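Local structure of putative DNA ligase-like protein Rv0938/MT0965 (Mycobacterium tuberculosis, 2IRU) at residues 10-22 / 98-111. The protein is a multifunctional enzyme that probably works with Ku to repair DNA double-strand breaks by end joining, this chain being its polymerase domain. Residues are numbered along the deposited sequence; the frame is centred on the assembly and turned at random.
Sequences QRVTLTNADKVLY and SATGLAWIAQQAAL
Two donors grip Gln107 OE1: the backbone N of Thr15 at 2.9 Å, and Lys29 NZ from helix 29-47. The bond from Thr15 N to Gln107 OE1 is nearly straight (170°), though the donor lies above the carbonyl plane. The amide's other half completes a two-point hold, for Gln107 NE2 gives a hydrogen to Thr15 OG1 at 2.9 Å, almost in the amide plane. Nearly any residue would supply the backbone N-H; the threonine's own contribution is the hydroxyl, which takes the amide's N-H, so the two ends of the amide are told apart and its flip is fixed. A bend at chi2 (57°) in the Gln107 chain brings the amide to the extended chain, where Leu14 CD1 also touches OE1.

One turn nearer the helix start, Val12 of the extended segment points toward the helix. Its CG1 rests on Gln107 CB at 3.7 Å and its CG2 lies alongside Thr100 CG2, while Ala103 and Trp104 offer their CB atoms to it; the small Ala103 lets the branched valine sit close to the helix.

At the helix start, Ser98 is the N-cap. Its OG, standing between backbone N and carbonyl carbon (chi1 70°), accepts from Gly101 N and donates to a lone pair of Gln10 OE1 at 2.7 Å, so the extended glutamine is tied to the capping group. A water joins Gln10 O to Thr100 OG1.

Beyond the Schellman motif at Ala109, Leu111 CD2 packs on Leu21 CD1 at 3.8 Å, while Leu111 CD1 meets the Tyr22 ring obliquely, with Tyr22 OH hydrogen-bonded to Arg247 O. The arrangement is an N-terminal extended arm laid along helix 99-107 of the primase-polymerase domain, leading into residues 16-19, which probably contact target DNA, and to Tyr22 near the likely substrate-binding Arg247.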
ATOM      1  N   GLN A  10      15.189  19.257  -7.581  1.00 12.95           N
ATOM      2  CA  GLN A  10      13.865  18.660  -7.808  1.00 10.40           C
ATOM      3  C   GLN A  10      12.808  19.746  -7.759  1.00 10.47           C
ATOM      4  O   GLN A  10      12.677  20.431  -6.749  1.00 11.36           O
ATOM      5  CB  GLN A  10      13.579  17.664  -6.708  1.00 10.51           C
ATOM      6  CG  GLN A  10      14.697  16.587  -6.598  1.00  8.49           C
ATOM      7  CD  GLN A  10      14.317  15.394  -5.701  1.00 10.90           C
ATOM      8  OE1 GLN A  10      13.307  15.413  -5.012  1.00 10.14           O
ATOM      9  NE2 GLN A  10      15.158  14.348  -5.721  1.00 11.69           N
ATOM     10  N   ARG A  11      12.044  19.870  -8.835  1.00  9.76           N
ATOM     11  CA  ARG A  11      10.986  20.884  -8.928  1.00  9.88           C
ATOM     12  C   ARG A  11       9.764  20.283  -9.645  1.00  9.15           C
ATOM     13  O   ARG A  11       9.901  19.598 -10.651  1.00  8.92           O
ATOM     14  CB  ARG A  11      11.459  22.099  -9.729  1.00  9.55           C
ATOM     15  CG  ARG A  11      12.729  22.820  -9.245  1.00 12.52           C
ATOM     16  CD  ARG A  11      13.059  23.992 -10.172  1.00 14.97           C
ATOM     17  NE  ARG A  11      12.643  25.274  -9.563  1.00 19.44           N
ATOM     18  CZ  ARG A  11      11.702  26.064 -10.062  1.00 20.45           C
ATOM     19  NH1 ARG A  11      11.093  25.730 -11.187  1.00 26.09           N
ATOM     20  NH2 ARG A  11      11.362  27.185  -9.446  1.00 20.90           N
ATOM     21  N   VAL A  12       8.574  20.557  -9.119  1.00  6.52           N
ATOM     22  CA  VAL A  12       7.339  20.143  -9.793  1.00  6.52           C
ATOM     23  C   VAL A  12       6.421  21.335  -9.857  1.00  6.49           C
ATOM     24  O   VAL A  12       6.259  22.054  -8.866  1.00  6.26           O
ATOM     25  CB  VAL A  12       6.647  19.001  -9.021  1.00  6.86           C
ATOM     26  CG1 VAL A  12       5.210  18.684  -9.564  1.00  8.31           C
ATOM     27  CG2 VAL A  12       7.516  17.774  -9.102  1.00  9.70           C
ATOM     28  N   THR A  13       5.846  21.525 -11.036  1.00  5.06           N
ATOM     29  CA  THR A  13       4.882  22.607 -11.260  1.00  5.84           C
ATOM     30  C   THR A  13       3.455  21.987 -11.315  1.00  6.45           C
ATOM     31  O   THR A  13       3.135  21.152 -12.176  1.00  7.71           O
ATOM     32  CB  THR A  13       5.161  23.397 -12.572  1.00  4.90           C
ATOM     33  OG1 THR A  13       6.497  23.963 -12.554  1.00  6.80           O
ATOM     34  CG2 THR A  13       4.117  24.525 -12.713  1.00  7.91           C
ATOM     35  N   LEU A  14       2.609  22.375 -10.374  1.00  5.29           N
ATOM     36  CA  LEU A  14       1.234  21.905 -10.397  1.00  5.45           C
ATOM     37  C   LEU A  14       0.490  22.680 -11.508  1.00  6.37           C
ATOM     38  O   LEU A  14       0.503  23.913 -11.561  1.00  7.61           O
ATOM     39  CB  LEU A  14       0.525  22.167  -9.047  1.00  5.55           C
ATOM     40  CG  LEU A  14      -0.915  21.704  -8.928  1.00  5.98           C
ATOM     41  CD1 LEU A  14      -1.026  20.169  -9.068  1.00 10.12           C
ATOM     42  CD2 LEU A  14      -1.554  22.206  -7.591  1.00  6.46           C
ATOM     43  N   THR A  15      -0.132  21.923 -12.402  1.00  6.68           N
ATOM     44  CA  THR A  15      -1.016  22.494 -13.401  1.00  6.32           C
ATOM     45  C   THR A  15      -2.470  22.119 -13.149  1.00  5.66           C
ATOM     46  O   THR A  15      -2.734  21.130 -12.470  1.00  6.36           O
ATOM     47  CB  THR A  15      -0.661  22.044 -14.855  1.00  6.89           C
ATOM     48  OG1 THR A  15      -0.912  20.639 -14.971  1.00 10.16           O
ATOM     49  CG2 THR A  15       0.818  22.396 -15.180  1.00  7.91           C
ATOM     50  N   ASN A  16      -3.376  22.963 -13.672  1.00  5.95           N
ATOM     51  CA  ASN A  16      -4.803  22.745 -13.510  1.00  6.52           C
ATOM     52  C   ASN A  16      -5.176  22.509 -12.030  1.00  6.55           C
ATOM     53  O   ASN A  16      -5.924  21.557 -11.688  1.00  6.75           O
ATOM     54  CB  ASN A  16      -5.255  21.549 -14.337  1.00  7.40           C
ATOM     55  CG  ASN A  16      -4.928  21.717 -15.823  1.00 10.49           C
ATOM     56  OD1 ASN A  16      -4.126  20.957 -16.364  1.00 19.28           O
ATOM     57  ND2 ASN A  16      -5.423  22.775 -16.429  1.00 10.66           N
ATOM     58  N   ALA A  17      -4.667  23.375 -11.152  1.00  6.82           N
ATOM     59  CA  ALA A  17      -4.980  23.298  -9.687  1.00  7.24           C
ATOM     60  C   ALA A  17      -6.463  23.152  -9.334  1.00  6.72           C
ATOM     61  O   ALA A  17      -6.826  22.491  -8.321  1.00  7.12           O
ATOM     62  CB  ALA A  17      -4.386  24.509  -8.937  1.00  7.68           C
ATOM     63  N   ASP A  18      -7.310  23.804 -10.146  1.00  6.21           N
ATOM     64  CA  ASP A  18      -8.730  23.808  -9.889  1.00  7.15           C
ATOM     65  C   ASP A  18      -9.381  22.569 -10.419  1.00  6.69           C
ATOM     66  O   ASP A  18     -10.589  22.405 -10.205  1.00  7.44           O
ATOM     67  CB  ASP A  18      -9.415  25.059 -10.490  1.00  7.14           C
ATOM     68  CG  ASP A  18      -9.249  25.163 -12.011  1.00  9.82           C
ATOM     69  OD1 ASP A  18      -8.259  24.597 -12.559  1.00 11.43           O
ATOM     70  OD2 ASP A  18     -10.082  25.871 -12.666  1.00 13.28           O
ATOM     71  N   LYS A  19      -8.649  21.707 -11.115  1.00  6.58           N
ATOM     72  CA  LYS A  19      -9.318  20.522 -11.709  1.00  7.33           C
ATOM     73  C   LYS A  19      -9.925  19.598 -10.622  1.00  6.86           C
ATOM     74  O   LYS A  19      -9.247  19.192  -9.711  1.00  7.39           O
ATOM     75  CB  LYS A  19      -8.378  19.747 -12.644  1.00  7.23           C
ATOM     76  CG  LYS A  19      -9.138  18.710 -13.508  1.00  9.40           C
ATOM     77  CD  LYS A  19      -8.238  17.701 -14.324  1.00 11.03           C
ATOM     78  CE  LYS A  19      -7.625  18.312 -15.531  1.00 20.07           C
ATOM     79  NZ  LYS A  19      -8.638  18.647 -16.562  1.00 21.96           N
ATOM     80  N   VAL A  20     -11.239  19.319 -10.736  1.00  8.38           N
ATOM     81  CA  VAL A  20     -11.837  18.361  -9.802  1.00  7.15           C
ATOM     82  C   VAL A  20     -11.515  16.935 -10.220  1.00  7.57           C
ATOM     83  O   VAL A  20     -11.821  16.517 -11.369  1.00  9.06           O
ATOM     84  CB  VAL A  20     -13.375  18.559  -9.670  1.00  7.94           C
ATOM     85  CG1 VAL A  20     -13.965  17.432  -8.880  1.00  7.89           C
ATOM     86  CG2 VAL A  20     -13.688  19.916  -8.983  1.00  7.54           C
ATOM     87  N   LEU A  21     -10.909  16.197  -9.289  1.00  6.57           N
ATOM     88  CA  LEU A  21     -10.608  14.778  -9.547  1.00  6.71           C
ATOM     89  C   LEU A  21     -11.601  13.795  -8.892  1.00  6.63           C
ATOM     90  O   LEU A  21     -11.668  12.630  -9.291  1.00  6.76           O
ATOM     91  CB  LEU A  21      -9.182  14.458  -9.142  1.00  6.99           C
ATOM     92  CG  LEU A  21      -8.054  15.246  -9.842  1.00  9.54           C
ATOM     93  CD1 LEU A  21      -6.715  14.763  -9.318  1.00 16.96           C
ATOM     94  CD2 LEU A  21      -8.074  15.037 -11.316  1.00 12.40           C
ATOM     95  N   TYR A  22     -12.361  14.281  -7.906  1.00  5.55           N
ATOM     96  CA  TYR A  22     -13.435  13.494  -7.275  1.00  6.99           C
ATOM     97  C   TYR A  22     -14.770  14.282  -7.355  1.00  7.51           C
ATOM     98  O   TYR A  22     -15.063  15.086  -6.466  1.00  6.77           O
ATOM     99  CB  TYR A  22     -13.088  13.275  -5.794  1.00  6.26           C
ATOM    100  CG  TYR A  22     -11.899  12.372  -5.550  1.00  7.39           C
ATOM    101  CD1 TYR A  22     -12.086  11.016  -5.275  1.00  6.77           C
ATOM    102  CD2 TYR A  22     -10.580  12.898  -5.579  1.00  7.92           C
ATOM    103  CE1 TYR A  22     -10.985  10.159  -5.012  1.00  8.67           C
ATOM    104  CE2 TYR A  22      -9.471  12.074  -5.298  1.00  5.81           C
ATOM    105  CZ  TYR A  22      -9.687  10.710  -5.054  1.00  7.42           C
ATOM    106  OH  TYR A  22      -8.593   9.924  -4.795  1.00  8.37           O
ATOM    107  N   SER A  98      11.408  11.263  -1.940  1.00  8.07           N
ATOM    108  CA  SER A  98      11.454  12.669  -1.514  1.00  8.43           C
ATOM    109  C   SER A  98      10.053  13.259  -1.604  1.00  8.24           C
ATOM    110  O   SER A  98       9.176  12.769  -2.340  1.00  6.99           O
ATOM    111  CB  SER A  98      12.378  13.479  -2.415  1.00  7.77           C
ATOM    112  OG  SER A  98      11.814  13.629  -3.730  1.00  6.76           O
ATOM    113  N   ALA A  99       9.855  14.335  -0.839  1.00  8.70           N
ATOM    114  CA  ALA A  99       8.581  15.059  -0.889  1.00  8.20           C
ATOM    115  C   ALA A  99       8.256  15.534  -2.319  1.00  7.90           C
ATOM    116  O   ALA A  99       7.102  15.429  -2.791  1.00  7.75           O
ATOM    117  CB  ALA A  99       8.617  16.237   0.100  1.00  9.94           C
ATOM    118  N   THR A 100       9.284  15.996  -3.030  1.00  7.50           N
ATOM    119  CA  THR A 100       9.049  16.480  -4.385  1.00  7.49           C
ATOM    120  C   THR A 100       8.607  15.346  -5.325  1.00  7.22           C
ATOM    121  O   THR A 100       7.804  15.573  -6.241  1.00  7.36           O
ATOM    122  CB  THR A 100      10.248  17.256  -4.938  1.00  8.25           C
ATOM    123  OG1 THR A 100      10.604  18.286  -4.003  1.00  9.98           O
ATOM    124  CG2 THR A 100       9.859  17.933  -6.215  1.00  9.49           C
ATOM    125  N   GLY A 101       9.060  14.116  -5.052  1.00  7.38           N
ATOM    126  CA  GLY A 101       8.596  12.962  -5.788  1.00  7.47           C
ATOM    127  C   GLY A 101       7.094  12.776  -5.609  1.00  7.20           C
ATOM    128  O   GLY A 101       6.362  12.463  -6.542  1.00  7.25           O
ATOM    129  N   LEU A 102       6.626  12.944  -4.365  1.00  5.80           N
ATOM    130  CA  LEU A 102       5.181  12.842  -4.117  1.00  6.53           C
ATOM    131  C   LEU A 102       4.419  14.020  -4.750  1.00  7.47           C
ATOM    132  O   LEU A 102       3.278  13.852  -5.168  1.00  7.21           O
ATOM    133  CB  LEU A 102       4.884  12.738  -2.626  1.00  6.81           C
ATOM    134  CG  LEU A 102       5.202  11.372  -2.034  1.00  8.76           C
ATOM    135  CD1 LEU A 102       5.242  11.399  -0.525  1.00 10.54           C
ATOM    136  CD2 LEU A 102       4.236  10.288  -2.527  1.00  6.40           C
ATOM    137  N   ALA A 103       5.045  15.193  -4.793  1.00  7.33           N
ATOM    138  CA  ALA A 103       4.470  16.303  -5.578  1.00  6.87           C
ATOM    139  C   ALA A 103       4.275  15.900  -7.064  1.00  6.71           C
ATOM    140  O   ALA A 103       3.262  16.245  -7.696  1.00  6.11           O
ATOM    141  CB  ALA A 103       5.301  17.552  -5.433  1.00  6.88           C
ATOM    142  N   TRP A 104       5.259  15.183  -7.627  1.00  6.02           N
ATOM    143  CA  TRP A 104       5.157  14.662  -9.012  1.00  6.54           C
ATOM    144  C   TRP A 104       4.000  13.648  -9.098  1.00  7.02           C
ATOM    145  O   TRP A 104       3.173  13.709 -10.006  1.00  6.02           O
ATOM    146  CB  TRP A 104       6.491  13.992  -9.419  1.00  6.89           C
ATOM    147  CG  TRP A 104       6.426  13.358 -10.753  1.00  6.73           C
ATOM    148  CD1 TRP A 104       6.315  13.994 -11.974  1.00  8.94           C
ATOM    149  CD2 TRP A 104       6.338  11.954 -11.019  1.00  9.34           C
ATOM    150  NE1 TRP A 104       6.238  13.056 -12.981  1.00  8.54           N
ATOM    151  CE2 TRP A 104       6.263  11.800 -12.426  1.00  9.08           C
ATOM    152  CE3 TRP A 104       6.383  10.802 -10.204  1.00  9.40           C
ATOM    153  CZ2 TRP A 104       6.189  10.529 -13.034  1.00  8.80           C
ATOM    154  CZ3 TRP A 104       6.315   9.556 -10.783  1.00  9.35           C
ATOM    155  CH2 TRP A 104       6.237   9.417 -12.203  1.00  9.94           C
ATOM    156  N   ILE A 105       3.886  12.762  -8.110  1.00  6.74           N
ATOM    157  CA  ILE A 105       2.771  11.820  -8.061  1.00  7.39           C
ATOM    158  C   ILE A 105       1.419  12.594  -8.136  1.00  6.80           C
ATOM    159  O   ILE A 105       0.536  12.253  -8.927  1.00  8.20           O
ATOM    160  CB  ILE A 105       2.869  10.993  -6.786  1.00  7.62           C
ATOM    161  CG1 ILE A 105       3.975   9.921  -6.951  1.00  8.88           C
ATOM    162  CG2 ILE A 105       1.502  10.385  -6.408  1.00  7.64           C
ATOM    163  CD1 ILE A 105       3.671   8.858  -8.015  1.00  9.37           C
ATOM    164  N   ALA A 106       1.296  13.656  -7.355  1.00  6.39           N
ATOM    165  CA  ALA A 106       0.063  14.445  -7.342  1.00  8.08           C
ATOM    166  C   ALA A 106      -0.155  15.137  -8.678  1.00  7.21           C
ATOM    167  O   ALA A 106      -1.244  15.099  -9.222  1.00  7.08           O
ATOM    168  CB  ALA A 106       0.149  15.472  -6.248  1.00  8.28           C
ATOM    169  N   GLN A 107       0.901  15.759  -9.216  1.00  6.04           N
ATOM    170  CA  GLN A 107       0.795  16.447 -10.483  1.00  6.56           C
ATOM    171  C   GLN A 107       0.361  15.494 -11.646  1.00  6.49           C
ATOM    172  O   GLN A 107      -0.360  15.902 -12.567  1.00  7.91           O
ATOM    173  CB  GLN A 107       2.109  17.184 -10.791  1.00  7.21           C
ATOM    174  CG  GLN A 107       2.264  17.620 -12.263  1.00  6.40           C
ATOM    175  CD  GLN A 107       1.146  18.518 -12.783  1.00  7.20           C
ATOM    176  OE1 GLN A 107       0.330  19.068 -12.024  1.00  6.26           O
ATOM    177  NE2 GLN A 107       1.111  18.683 -14.108  1.00  6.71           N
ATOM    178  N   GLN A 108       0.820  14.247 -11.563  1.00  6.32           N
ATOM    179  CA  GLN A 108       0.538  13.166 -12.524  1.00  6.08           C
ATOM    180  C   GLN A 108      -0.941  12.686 -12.441  1.00  6.01           C
ATOM    181  O   GLN A 108      -1.379  11.859 -13.280  1.00  6.92           O
ATOM    182  CB  GLN A 108       1.480  11.954 -12.231  1.00  5.27           C
ATOM    183  CG  GLN A 108       2.944  12.130 -12.698  1.00  7.45           C
ATOM    184  CD  GLN A 108       3.051  11.889 -14.186  1.00  8.59           C
ATOM    185  OE1 GLN A 108       3.122  12.853 -14.998  1.00 12.58           O
ATOM    186  NE2 GLN A 108       2.940  10.637 -14.564  1.00  5.31           N
ATOM    187  N   ALA A 109      -1.689  13.149 -11.432  1.00  4.89           N
ATOM    188  CA  ALA A 109      -3.022  12.563 -11.113  1.00  5.42           C
ATOM    189  C   ALA A 109      -2.877  11.053 -10.812  1.00  4.92           C
ATOM    190  O   ALA A 109      -3.795  10.243 -11.032  1.00  7.05           O
ATOM    191  CB  ALA A 109      -4.044  12.822 -12.250  1.00  6.14           C
ATOM    192  N   ALA A 110      -1.689  10.681 -10.324  1.00  4.94           N
ATOM    193  CA  ALA A 110      -1.459   9.285  -9.857  1.00  5.13           C
ATOM    194  C   ALA A 110      -2.065   9.216  -8.446  1.00  6.91           C
ATOM    195  O   ALA A 110      -1.342   9.349  -7.415  1.00  7.14           O
ATOM    196  CB  ALA A 110       0.044   8.920  -9.864  1.00  6.34           C
ATOM    197  N   LEU A 111      -3.399   9.068  -8.391  1.00  5.83           N
ATOM    198  CA  LEU A 111      -4.083   9.049  -7.079  1.00  5.92           C
ATOM    199  C   LEU A 111      -3.519   7.929  -6.242  1.00  6.52           C
ATOM    200  O   LEU A 111      -3.368   8.071  -5.019  1.00  7.29           O
ATOM    201  CB  LEU A 111      -5.613   8.869  -7.262  1.00  6.09           C
ATOM    202  CG  LEU A 111      -6.246   9.932  -8.165  1.00  8.33           C
ATOM    203  CD1 LEU A 111      -7.772   9.680  -8.242  1.00  6.31           C
ATOM    204  CD2 LEU A 111      -5.889  11.389  -7.680  1.00 10.47           C
TER
HETATM  205  O   HOH W   1      12.206  20.327  -4.211  1.00 31.04           O